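Serine protease p27 (Human astrovirus 1, PDB 2W5E) is the trypsin-like serine protease part of the viral non-structural polyprotein and probably cleaves that polyprotein into functional products. Local coordinates at residues A[53-57]-A[69-75]. Residues are numbered along the deposited sequence; the frame is centred on the assembly and turned at random.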
# COMPACT_ATOMS: atom_id res chain seq x y z
N MET A 53 5.54 -27.18 5.13
CA MET A 53 6.85 -27.69 4.73
C MET A 53 6.88 -27.98 3.23
O MET A 53 5.97 -28.60 2.70
CB MET A 53 7.21 -28.94 5.53
CG MET A 53 7.56 -28.65 6.98
SD MET A 53 9.31 -28.25 7.17
CE MET A 53 9.97 -29.88 7.54
N TYR A 54 7.94 -27.52 2.58
CA TYR A 54 8.16 -27.75 1.15
C TYR A 54 9.51 -28.42 0.95
O TYR A 54 10.46 -28.15 1.69
CB TYR A 54 8.22 -26.42 0.39
CG TYR A 54 7.02 -25.51 0.49
CD1 TYR A 54 6.14 -25.38 -0.58
CD2 TYR A 54 6.79 -24.73 1.63
CE1 TYR A 54 5.04 -24.52 -0.51
CE2 TYR A 54 5.69 -23.88 1.71
CZ TYR A 54 4.82 -23.78 0.63
OH TYR A 54 3.74 -22.93 0.70
N GLU A 55 9.60 -29.28 -0.06
CA GLU A 55 10.89 -29.76 -0.53
C GLU A 55 11.40 -28.80 -1.59
O GLU A 55 10.63 -28.36 -2.44
CB GLU A 55 10.78 -31.19 -1.08
CG GLU A 55 12.13 -31.79 -1.46
CD GLU A 55 12.01 -33.13 -2.15
OE1 GLU A 55 11.49 -33.18 -3.29
OE2 GLU A 55 12.44 -34.14 -1.57
N ALA A 56 12.68 -28.47 -1.52
CA ALA A 56 13.29 -27.53 -2.45
C ALA A 56 14.70 -27.99 -2.81
O ALA A 56 15.37 -28.62 -2.01
CB ALA A 56 13.32 -26.12 -1.85
N LYS A 57 15.14 -27.64 -4.01
CA LYS A 57 16.43 -28.09 -4.53
C LYS A 57 17.47 -26.98 -4.56
O LYS A 57 17.21 -25.89 -5.08
CB LYS A 57 16.26 -28.69 -5.93
CG LYS A 57 17.49 -29.41 -6.45
CD LYS A 57 17.28 -29.93 -7.87
CE LYS A 57 18.40 -30.86 -8.28
NZ LYS A 57 18.18 -31.45 -9.64
N ILE A 69 18.96 -21.59 -3.31
CA ILE A 69 17.96 -22.63 -3.44
C ILE A 69 16.82 -22.10 -4.32
O ILE A 69 16.34 -20.99 -4.11
CB ILE A 69 17.41 -23.02 -2.04
CG1 ILE A 69 18.54 -23.56 -1.15
CG2 ILE A 69 16.26 -24.01 -2.15
CD1 ILE A 69 18.28 -23.44 0.34
N THR A 70 16.39 -22.90 -5.30
CA THR A 70 15.24 -22.54 -6.13
C THR A 70 13.97 -22.51 -5.28
O THR A 70 13.65 -23.50 -4.61
CB THR A 70 15.10 -23.51 -7.34
OG1 THR A 70 16.28 -23.45 -8.15
CG2 THR A 70 13.88 -23.16 -8.20
N CYS A 71 13.27 -21.38 -5.27
CA CYS A 71 12.01 -21.29 -4.54
C CYS A 71 10.98 -22.22 -5.18
O CYS A 71 10.78 -22.17 -6.40
CB CYS A 71 11.46 -19.86 -4.49
SG CYS A 71 10.00 -19.67 -3.44
N PRO A 72 10.35 -23.09 -4.37
CA PRO A 72 9.29 -23.97 -4.86
C PRO A 72 8.19 -23.17 -5.57
O PRO A 72 7.84 -22.08 -5.13
CB PRO A 72 8.74 -24.60 -3.58
CG PRO A 72 9.90 -24.61 -2.66
CD PRO A 72 10.64 -23.33 -2.94
N GLY A 73 7.67 -23.74 -6.66
CA GLY A 73 6.67 -23.07 -7.49
C GLY A 73 5.37 -22.75 -6.78
O GLY A 73 4.69 -21.78 -7.14
N ASP A 74 5.03 -23.55 -5.78
CA ASP A 74 3.82 -23.35 -4.99
C ASP A 74 4.02 -22.53 -3.71
O ASP A 74 3.06 -22.26 -2.98
CB ASP A 74 3.15 -24.70 -4.67
CG ASP A 74 4.10 -25.70 -4.00
OD1 ASP A 74 5.34 -25.60 -4.16
OD2 ASP A 74 3.59 -26.60 -3.31
N LEU A 75 5.27 -22.14 -3.45
CA LEU A 75 5.60 -21.26 -2.32
C LEU A 75 5.57 -19.80 -2.77
O LEU A 75 6.45 -19.35 -3.52
CB LEU A 75 6.97 -21.62 -1.72
CG LEU A 75 7.51 -20.87 -0.49
CD1 LEU A 75 6.42 -20.40 0.46
CD2 LEU A 75 8.53 -21.71 0.27
O HOH W 1 1.77 -23.40 -1.15
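Pro72 fills the apolar centre: its CG lies 3.9 Å from Tyr54 CB and 3.8 Å from Ala56 CB, so the proline ring wedges between two residues that point the same way from strand 52-60. Ala56 CB also meets Ile69 CG2 at 3.6 Å. Leu75 covers one face of the Tyr54 ring in a CH-pi contact, Leu75 CB standing 3.9 Å from the ring centroid. A type I turn from Pro72 to Leu75, closed by Leu75 N to Pro72 O at 3.1 Å, brings the leucine back over the ring. Asp74 OD1 reaches the ring edge, 3.7 Å from Tyr54 CD1, and a water links Tyr54 OH (2.7 Å) with Asp74 O (2.5 Å). One backbone hydrogen bond, Thr70 N to Lys57 O at 3.1 Å, joins the segments; beyond it the chain parts from strand 52-60, while Cys71 still bonds through its backbone to Asn30. The two strands form an antiparallel hairpin in the first barrel of the chymotrypsin-like fold; the side chain of Ile69 is about 12 Å from those of the catalytic His37 and Ser127. Strand 44-49 pairs with the other edge of 52-60, and strand 31-35 flanks 66-70, Ile32 touching Ile69 and Pro72.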